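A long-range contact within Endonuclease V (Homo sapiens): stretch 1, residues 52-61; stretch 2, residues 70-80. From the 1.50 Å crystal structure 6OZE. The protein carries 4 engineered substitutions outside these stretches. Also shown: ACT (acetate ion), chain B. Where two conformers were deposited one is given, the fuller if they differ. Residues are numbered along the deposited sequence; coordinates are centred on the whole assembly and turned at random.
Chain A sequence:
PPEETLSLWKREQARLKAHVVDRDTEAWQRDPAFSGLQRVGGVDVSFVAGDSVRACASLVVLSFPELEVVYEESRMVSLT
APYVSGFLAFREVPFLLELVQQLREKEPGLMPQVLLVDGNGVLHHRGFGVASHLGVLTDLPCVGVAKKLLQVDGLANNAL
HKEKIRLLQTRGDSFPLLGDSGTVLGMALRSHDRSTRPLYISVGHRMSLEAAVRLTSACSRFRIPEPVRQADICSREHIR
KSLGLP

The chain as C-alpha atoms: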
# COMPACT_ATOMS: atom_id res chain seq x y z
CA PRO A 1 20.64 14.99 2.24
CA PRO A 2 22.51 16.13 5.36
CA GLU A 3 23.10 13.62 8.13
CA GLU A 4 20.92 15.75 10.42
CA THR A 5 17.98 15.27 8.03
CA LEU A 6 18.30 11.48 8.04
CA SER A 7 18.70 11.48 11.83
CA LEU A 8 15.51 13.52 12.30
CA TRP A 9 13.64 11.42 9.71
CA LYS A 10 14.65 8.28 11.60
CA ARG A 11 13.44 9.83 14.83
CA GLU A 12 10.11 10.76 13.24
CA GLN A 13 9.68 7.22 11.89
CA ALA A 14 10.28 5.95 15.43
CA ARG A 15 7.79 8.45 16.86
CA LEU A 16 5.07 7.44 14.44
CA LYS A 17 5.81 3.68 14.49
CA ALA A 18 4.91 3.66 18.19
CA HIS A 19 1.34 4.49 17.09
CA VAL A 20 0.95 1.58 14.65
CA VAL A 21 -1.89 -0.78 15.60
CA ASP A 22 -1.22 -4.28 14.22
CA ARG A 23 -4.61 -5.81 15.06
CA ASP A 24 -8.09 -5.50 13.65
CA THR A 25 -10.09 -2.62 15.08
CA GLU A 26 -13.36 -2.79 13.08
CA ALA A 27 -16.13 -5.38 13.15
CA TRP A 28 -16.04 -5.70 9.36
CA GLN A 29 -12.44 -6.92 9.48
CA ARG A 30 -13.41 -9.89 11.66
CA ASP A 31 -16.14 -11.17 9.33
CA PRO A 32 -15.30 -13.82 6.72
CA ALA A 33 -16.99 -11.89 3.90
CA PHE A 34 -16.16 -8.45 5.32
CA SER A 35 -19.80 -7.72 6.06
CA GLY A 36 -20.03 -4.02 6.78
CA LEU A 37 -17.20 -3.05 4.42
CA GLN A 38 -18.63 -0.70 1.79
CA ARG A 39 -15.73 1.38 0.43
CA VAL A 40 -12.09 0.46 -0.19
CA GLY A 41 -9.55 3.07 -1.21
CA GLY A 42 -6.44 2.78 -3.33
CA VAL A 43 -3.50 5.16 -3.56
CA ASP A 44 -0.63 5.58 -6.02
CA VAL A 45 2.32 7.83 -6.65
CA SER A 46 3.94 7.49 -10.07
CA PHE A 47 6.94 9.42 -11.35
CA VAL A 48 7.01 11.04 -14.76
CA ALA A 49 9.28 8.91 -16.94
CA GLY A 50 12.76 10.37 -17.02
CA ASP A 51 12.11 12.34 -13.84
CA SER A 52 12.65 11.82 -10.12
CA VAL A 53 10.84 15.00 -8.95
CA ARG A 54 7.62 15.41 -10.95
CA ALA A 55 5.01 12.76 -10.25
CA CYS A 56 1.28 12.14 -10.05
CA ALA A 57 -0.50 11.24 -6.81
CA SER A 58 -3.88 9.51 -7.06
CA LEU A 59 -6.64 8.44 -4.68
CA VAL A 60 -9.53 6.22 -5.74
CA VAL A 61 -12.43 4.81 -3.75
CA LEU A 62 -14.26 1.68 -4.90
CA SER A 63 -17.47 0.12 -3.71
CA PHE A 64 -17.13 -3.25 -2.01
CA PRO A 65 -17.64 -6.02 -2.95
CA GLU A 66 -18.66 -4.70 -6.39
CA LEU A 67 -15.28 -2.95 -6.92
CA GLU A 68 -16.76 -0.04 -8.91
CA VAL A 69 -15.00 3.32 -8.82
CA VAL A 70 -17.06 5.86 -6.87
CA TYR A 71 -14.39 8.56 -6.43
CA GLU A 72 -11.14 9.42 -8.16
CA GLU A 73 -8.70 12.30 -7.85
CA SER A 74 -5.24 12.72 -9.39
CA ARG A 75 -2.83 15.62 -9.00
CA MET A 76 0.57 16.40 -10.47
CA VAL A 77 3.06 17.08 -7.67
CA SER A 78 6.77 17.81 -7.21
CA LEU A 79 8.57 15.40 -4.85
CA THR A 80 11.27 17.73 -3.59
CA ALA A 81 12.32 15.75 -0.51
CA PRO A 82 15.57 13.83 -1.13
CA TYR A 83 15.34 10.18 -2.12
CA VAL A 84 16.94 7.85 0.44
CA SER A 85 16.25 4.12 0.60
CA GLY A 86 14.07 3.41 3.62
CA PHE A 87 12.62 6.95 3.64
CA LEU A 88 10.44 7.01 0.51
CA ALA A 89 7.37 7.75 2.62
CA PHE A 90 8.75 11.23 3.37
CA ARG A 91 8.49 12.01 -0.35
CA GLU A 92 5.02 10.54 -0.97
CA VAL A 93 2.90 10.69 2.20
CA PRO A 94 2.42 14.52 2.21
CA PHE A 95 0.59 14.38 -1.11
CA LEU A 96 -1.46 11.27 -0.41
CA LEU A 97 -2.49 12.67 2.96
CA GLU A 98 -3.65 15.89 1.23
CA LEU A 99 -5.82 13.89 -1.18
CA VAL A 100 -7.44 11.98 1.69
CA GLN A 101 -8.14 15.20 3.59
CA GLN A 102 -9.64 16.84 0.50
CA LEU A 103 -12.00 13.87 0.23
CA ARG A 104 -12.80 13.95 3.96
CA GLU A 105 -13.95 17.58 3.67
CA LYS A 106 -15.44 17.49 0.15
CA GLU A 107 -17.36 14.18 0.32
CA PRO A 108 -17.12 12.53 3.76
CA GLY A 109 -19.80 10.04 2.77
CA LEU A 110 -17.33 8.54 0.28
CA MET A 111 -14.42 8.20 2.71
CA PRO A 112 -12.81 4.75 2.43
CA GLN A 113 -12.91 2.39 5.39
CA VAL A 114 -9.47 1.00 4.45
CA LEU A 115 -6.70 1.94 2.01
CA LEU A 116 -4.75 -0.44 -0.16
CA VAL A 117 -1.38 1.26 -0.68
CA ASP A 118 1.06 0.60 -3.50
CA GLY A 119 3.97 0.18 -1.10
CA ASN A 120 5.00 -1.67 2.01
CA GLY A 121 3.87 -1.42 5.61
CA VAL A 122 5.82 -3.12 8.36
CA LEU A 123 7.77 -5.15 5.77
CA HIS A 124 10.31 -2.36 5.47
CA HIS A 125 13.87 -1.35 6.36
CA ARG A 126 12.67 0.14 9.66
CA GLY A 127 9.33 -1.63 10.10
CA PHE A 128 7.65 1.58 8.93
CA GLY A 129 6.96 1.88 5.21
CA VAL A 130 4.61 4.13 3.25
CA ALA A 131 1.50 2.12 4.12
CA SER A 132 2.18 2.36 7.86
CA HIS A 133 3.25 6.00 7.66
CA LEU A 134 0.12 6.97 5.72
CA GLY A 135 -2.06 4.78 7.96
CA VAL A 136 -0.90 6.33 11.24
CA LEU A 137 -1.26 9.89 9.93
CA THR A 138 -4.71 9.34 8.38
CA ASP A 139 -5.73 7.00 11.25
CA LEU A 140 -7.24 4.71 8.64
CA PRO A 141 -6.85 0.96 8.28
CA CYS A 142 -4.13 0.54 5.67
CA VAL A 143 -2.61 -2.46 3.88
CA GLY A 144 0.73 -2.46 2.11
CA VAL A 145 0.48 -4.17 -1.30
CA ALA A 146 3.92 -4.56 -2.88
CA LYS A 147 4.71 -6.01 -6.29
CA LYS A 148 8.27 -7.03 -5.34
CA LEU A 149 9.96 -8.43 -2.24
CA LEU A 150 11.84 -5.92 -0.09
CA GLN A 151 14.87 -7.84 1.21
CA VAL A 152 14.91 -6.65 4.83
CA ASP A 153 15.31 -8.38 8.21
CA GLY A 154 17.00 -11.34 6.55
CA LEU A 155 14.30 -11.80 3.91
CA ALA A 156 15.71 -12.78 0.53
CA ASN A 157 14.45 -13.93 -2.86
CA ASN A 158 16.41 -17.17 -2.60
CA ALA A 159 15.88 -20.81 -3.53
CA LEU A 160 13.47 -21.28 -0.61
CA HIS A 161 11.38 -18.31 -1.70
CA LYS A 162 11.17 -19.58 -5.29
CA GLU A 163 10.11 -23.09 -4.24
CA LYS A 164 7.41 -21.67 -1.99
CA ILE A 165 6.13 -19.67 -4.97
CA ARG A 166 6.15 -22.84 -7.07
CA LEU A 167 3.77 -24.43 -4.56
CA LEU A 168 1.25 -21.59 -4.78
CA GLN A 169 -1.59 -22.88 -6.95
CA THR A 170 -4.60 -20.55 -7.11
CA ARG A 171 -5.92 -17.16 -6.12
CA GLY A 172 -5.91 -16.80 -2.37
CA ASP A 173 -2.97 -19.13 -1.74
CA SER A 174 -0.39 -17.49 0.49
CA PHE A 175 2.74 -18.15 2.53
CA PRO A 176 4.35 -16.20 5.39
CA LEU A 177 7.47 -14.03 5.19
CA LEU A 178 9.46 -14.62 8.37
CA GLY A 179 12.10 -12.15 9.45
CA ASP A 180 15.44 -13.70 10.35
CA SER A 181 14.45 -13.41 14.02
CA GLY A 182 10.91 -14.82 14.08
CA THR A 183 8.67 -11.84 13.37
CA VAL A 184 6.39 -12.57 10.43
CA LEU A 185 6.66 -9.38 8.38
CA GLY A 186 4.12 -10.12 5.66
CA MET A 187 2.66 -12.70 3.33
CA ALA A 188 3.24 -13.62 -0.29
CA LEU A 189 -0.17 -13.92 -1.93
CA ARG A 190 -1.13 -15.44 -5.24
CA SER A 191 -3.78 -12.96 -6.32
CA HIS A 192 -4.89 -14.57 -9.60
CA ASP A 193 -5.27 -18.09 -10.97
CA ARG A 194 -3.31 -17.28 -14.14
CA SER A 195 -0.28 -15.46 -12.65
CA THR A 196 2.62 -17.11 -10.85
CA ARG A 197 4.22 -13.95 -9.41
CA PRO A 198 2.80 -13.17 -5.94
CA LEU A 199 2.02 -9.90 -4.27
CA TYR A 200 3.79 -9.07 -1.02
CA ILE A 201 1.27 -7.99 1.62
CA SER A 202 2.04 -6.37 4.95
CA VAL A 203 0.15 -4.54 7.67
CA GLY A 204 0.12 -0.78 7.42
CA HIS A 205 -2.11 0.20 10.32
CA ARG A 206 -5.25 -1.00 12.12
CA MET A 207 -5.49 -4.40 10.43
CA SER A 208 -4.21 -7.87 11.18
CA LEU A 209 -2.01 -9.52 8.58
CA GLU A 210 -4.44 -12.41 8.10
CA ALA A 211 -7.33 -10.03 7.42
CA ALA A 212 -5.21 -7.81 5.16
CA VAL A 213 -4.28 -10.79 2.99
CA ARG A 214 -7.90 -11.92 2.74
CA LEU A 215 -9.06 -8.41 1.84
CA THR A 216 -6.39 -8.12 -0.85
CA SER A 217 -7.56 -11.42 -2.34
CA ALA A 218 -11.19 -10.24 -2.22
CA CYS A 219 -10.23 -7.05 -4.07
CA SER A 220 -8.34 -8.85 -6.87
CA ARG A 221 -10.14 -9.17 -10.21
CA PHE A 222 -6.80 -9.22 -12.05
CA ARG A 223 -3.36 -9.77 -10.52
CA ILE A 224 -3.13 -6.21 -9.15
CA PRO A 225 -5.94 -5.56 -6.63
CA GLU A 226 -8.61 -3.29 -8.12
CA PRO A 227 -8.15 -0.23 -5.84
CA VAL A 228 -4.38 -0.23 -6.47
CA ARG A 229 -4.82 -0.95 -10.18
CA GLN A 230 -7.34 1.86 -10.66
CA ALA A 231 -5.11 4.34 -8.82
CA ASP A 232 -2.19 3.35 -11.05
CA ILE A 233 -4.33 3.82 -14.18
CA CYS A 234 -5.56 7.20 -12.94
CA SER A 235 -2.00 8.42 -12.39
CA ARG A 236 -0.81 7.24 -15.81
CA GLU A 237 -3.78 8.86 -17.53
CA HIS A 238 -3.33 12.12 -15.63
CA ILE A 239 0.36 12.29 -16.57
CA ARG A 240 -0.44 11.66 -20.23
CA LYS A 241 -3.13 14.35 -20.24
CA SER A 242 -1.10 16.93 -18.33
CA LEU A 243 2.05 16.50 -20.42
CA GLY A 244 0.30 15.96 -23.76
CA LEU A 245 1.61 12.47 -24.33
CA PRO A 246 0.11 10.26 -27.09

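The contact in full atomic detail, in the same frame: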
# COMPACT_ATOMS: atom_id res chain seq x y z
N SER A 52 12.72 12.25 -11.51
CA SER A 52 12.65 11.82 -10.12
C SER A 52 11.99 12.85 -9.21
O SER A 52 11.91 12.61 -8.00
CB SER A 52 14.05 11.49 -9.59
OG SER A 52 14.87 12.64 -9.56
N VAL A 53 11.53 13.99 -9.74
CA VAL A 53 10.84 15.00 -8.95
C VAL A 53 9.35 15.09 -9.31
O VAL A 53 8.49 14.98 -8.44
CB VAL A 53 11.55 16.37 -9.01
CG1 VAL A 53 12.98 16.24 -8.49
CG2 VAL A 53 11.56 16.97 -10.40
N ARG A 54 9.03 15.29 -10.59
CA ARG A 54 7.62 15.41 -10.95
C ARG A 54 6.93 14.06 -10.97
O ARG A 54 7.46 13.08 -11.51
CB ARG A 54 7.45 16.11 -12.31
CG ARG A 54 6.07 16.73 -12.53
CD ARG A 54 5.80 17.91 -11.57
NE ARG A 54 4.55 18.61 -11.88
CZ ARG A 54 3.91 19.44 -11.06
NH1 ARG A 54 2.79 20.02 -11.46
NH2 ARG A 54 4.39 19.68 -9.84
N ALA A 55 5.73 14.01 -10.41
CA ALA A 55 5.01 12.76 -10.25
C ALA A 55 3.52 13.07 -10.24
O ALA A 55 3.10 14.24 -10.24
CB ALA A 55 5.42 12.08 -8.94
N CYS A 56 2.72 12.01 -10.25
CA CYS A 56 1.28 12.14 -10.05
C CYS A 56 0.89 11.33 -8.83
O CYS A 56 1.35 10.19 -8.65
CB CYS A 56 0.51 11.64 -11.27
SG CYS A 56 -1.25 11.88 -11.15
N ALA A 57 0.06 11.92 -7.97
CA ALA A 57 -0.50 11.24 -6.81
C ALA A 57 -1.98 11.04 -7.06
O ALA A 57 -2.67 11.97 -7.51
CB ALA A 57 -0.28 12.06 -5.53
N SER A 58 -2.48 9.82 -6.80
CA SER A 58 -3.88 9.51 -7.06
C SER A 58 -4.52 8.81 -5.87
O SER A 58 -3.88 8.00 -5.18
CB SER A 58 -4.03 8.60 -8.29
OG SER A 58 -3.55 9.27 -9.46
N LEU A 59 -5.80 9.12 -5.66
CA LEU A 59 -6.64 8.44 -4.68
C LEU A 59 -7.91 8.01 -5.37
O LEU A 59 -8.57 8.82 -6.03
CB LEU A 59 -6.96 9.39 -3.51
CG LEU A 59 -8.10 8.97 -2.58
CD1 LEU A 59 -7.70 7.72 -1.80
CD2 LEU A 59 -8.42 10.10 -1.62
N VAL A 60 -8.26 6.73 -5.23
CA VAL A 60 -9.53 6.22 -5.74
C VAL A 60 -10.27 5.56 -4.59
O VAL A 60 -9.67 5.09 -3.62
CB VAL A 60 -9.36 5.23 -6.91
CG1 VAL A 60 -8.65 5.91 -8.09
CG2 VAL A 60 -8.63 3.95 -6.46
N VAL A 61 -11.60 5.58 -4.67
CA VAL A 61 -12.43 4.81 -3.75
C VAL A 61 -13.33 3.92 -4.59
O VAL A 61 -13.94 4.38 -5.56
CB VAL A 61 -13.27 5.72 -2.83
CG1 VAL A 61 -14.08 4.86 -1.85
CG2 VAL A 61 -12.35 6.71 -2.09
N VAL A 70 -16.11 4.83 -7.28
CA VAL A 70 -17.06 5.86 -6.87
C VAL A 70 -16.42 7.22 -6.65
O VAL A 70 -17.14 8.23 -6.57
CB VAL A 70 -17.89 5.43 -5.63
CG1 VAL A 70 -18.72 4.20 -5.95
CG2 VAL A 70 -16.97 5.12 -4.47
N TYR A 71 -15.09 7.29 -6.58
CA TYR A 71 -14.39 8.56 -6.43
C TYR A 71 -13.00 8.40 -7.01
O TYR A 71 -12.36 7.37 -6.83
CB TYR A 71 -14.25 8.95 -4.95
CG TYR A 71 -13.50 10.24 -4.72
CD1 TYR A 71 -14.15 11.45 -4.77
CD2 TYR A 71 -12.13 10.23 -4.45
CE1 TYR A 71 -13.47 12.64 -4.56
CE2 TYR A 71 -11.44 11.44 -4.24
CZ TYR A 71 -12.12 12.62 -4.30
OH TYR A 71 -11.47 13.82 -4.09
N GLU A 72 -12.52 9.43 -7.70
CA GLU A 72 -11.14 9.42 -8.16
C GLU A 72 -10.61 10.84 -8.20
O GLU A 72 -11.31 11.77 -8.60
CB GLU A 72 -11.00 8.77 -9.54
CG GLU A 72 -11.84 9.40 -10.63
CD GLU A 72 -11.77 8.63 -11.94
OE1 GLU A 72 -11.75 7.38 -11.89
OE2 GLU A 72 -11.73 9.27 -13.00
N GLU A 73 -9.36 11.00 -7.76
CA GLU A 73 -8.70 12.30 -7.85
C GLU A 73 -7.22 12.07 -8.10
O GLU A 73 -6.60 11.25 -7.43
CB GLU A 73 -8.92 13.12 -6.59
CG GLU A 73 -8.28 14.53 -6.63
CD GLU A 73 -8.91 15.47 -7.65
OE1 GLU A 73 -10.07 15.24 -8.06
OE2 GLU A 73 -8.25 16.45 -8.04
N SER A 74 -6.66 12.81 -9.07
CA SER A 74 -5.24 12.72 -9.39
C SER A 74 -4.69 14.13 -9.44
O SER A 74 -5.37 15.05 -9.89
CB SER A 74 -5.03 12.11 -10.77
OG SER A 74 -5.47 10.75 -10.79
N ARG A 75 -3.45 14.31 -8.98
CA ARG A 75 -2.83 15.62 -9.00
C ARG A 75 -1.35 15.47 -9.34
O ARG A 75 -0.66 14.63 -8.75
CB ARG A 75 -2.98 16.32 -7.65
CG ARG A 75 -4.40 16.67 -7.31
CD ARG A 75 -4.52 18.11 -6.89
NE ARG A 75 -4.85 18.22 -5.47
CZ ARG A 75 -6.07 18.07 -4.99
NH1 ARG A 75 -7.08 17.81 -5.81
NH2 ARG A 75 -6.29 18.18 -3.68
N MET A 76 -0.86 16.31 -10.25
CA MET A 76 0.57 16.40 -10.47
C MET A 76 1.22 17.11 -9.30
O MET A 76 0.70 18.12 -8.80
CB MET A 76 0.90 17.19 -11.74
CG MET A 76 0.33 16.65 -13.05
SD MET A 76 0.87 14.95 -13.42
CE MET A 76 2.62 15.22 -13.66
N VAL A 77 2.36 16.59 -8.85
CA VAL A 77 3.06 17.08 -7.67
C VAL A 77 4.56 17.04 -7.94
O VAL A 77 5.03 16.34 -8.84
CB VAL A 77 2.72 16.24 -6.41
CG1 VAL A 77 1.22 16.30 -6.10
CG2 VAL A 77 3.16 14.81 -6.60
N SER A 78 5.31 17.80 -7.14
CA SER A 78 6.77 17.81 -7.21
C SER A 78 7.32 17.23 -5.91
O SER A 78 7.11 17.82 -4.85
CB SER A 78 7.29 19.23 -7.41
OG SER A 78 6.90 19.74 -8.68
N LEU A 79 8.02 16.10 -6.01
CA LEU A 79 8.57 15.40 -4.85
C LEU A 79 9.96 15.96 -4.59
O LEU A 79 10.96 15.46 -5.10
CB LEU A 79 8.63 13.90 -5.10
CG LEU A 79 7.36 13.18 -5.57
CD1 LEU A 79 7.48 11.68 -5.34
CD2 LEU A 79 6.14 13.69 -4.87
N THR A 80 10.02 17.01 -3.78
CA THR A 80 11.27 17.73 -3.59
C THR A 80 12.10 17.20 -2.42
O THR A 80 13.28 17.56 -2.32
CB THR A 80 11.00 19.23 -3.45
OG1 THR A 80 10.00 19.43 -2.44
CG2 THR A 80 10.50 19.80 -4.77
C ACT B . 2.98 19.31 -14.67
O ACT B . 4.17 18.96 -14.44
OXT ACT B . 2.04 19.50 -13.86
CH3 ACT B . 2.65 19.59 -16.16

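Antiparallel β-strands bond through their backbones largely independently of sequence, and side chains then give each face its character; residues 54-61 and 70-78 of endonuclease V illustrate both halves of that principle. The strands run at 149° to one another, and their pairs alternate. In the hydrogen-bonded pairs each residue turns its N-H and its C=O to the partner's C=O and N-H: Ala 55 N donates to Val 77 O (2.9 Å) and Val 77 N returns to Ala 55 O (2.8 Å). Ala 57 with Arg 75 and Leu 59 with Glu 73 repeat this reciprocal pattern. At Val 61 the pattern changes: its O accepts from both Val 70 N (2.8 Å) and, at greater length, Tyr 71 N (3.3 Å), while Val 61 N donates to Tyr 71 O (2.9 Å). At the far end of the pairing, Leu 79 N reaches Val 53 O at 2.7 Å in an almost linear bond, carrying the pairing past the strands proper. Between these rungs CA-H groups approach carbonyls, as where Val 60 CA lies 3.2 Å from Tyr 71 O.

Apolar contacts line the face bearing Ala 55, Leu 59 and Val 61. Ala 55 CB sits 4.0 Å from Leu 79 CG and 4.2 Å from Val 77 CG2, while Leu 59 CD2 meets Tyr 71 CE2 at 4.2 Å. On the opposite face, Cys 56 CB packs 4.0 Å from Met 76 SD.

Polar side chains pair chiefly on that second face. Ser 58 OG and Ser 74 OG, brought together by a close non-hydrogen-bonded pair, share a 2.8 Å hydrogen bond. The end of the Arg 54 side chain comes nearer the neighbouring strand, so that NH2 donates to Ser 78 OG (2.8 Å) and Met 76 CB lies over one guanidinium face, 3.4 Å from Arg 54 NH1. An acetate, probably from the crystallisation liquor, takes hydrogen bonds from Arg 54 NE to its O and from Arg 54 NH1 to its OXT, both 2.6 Å.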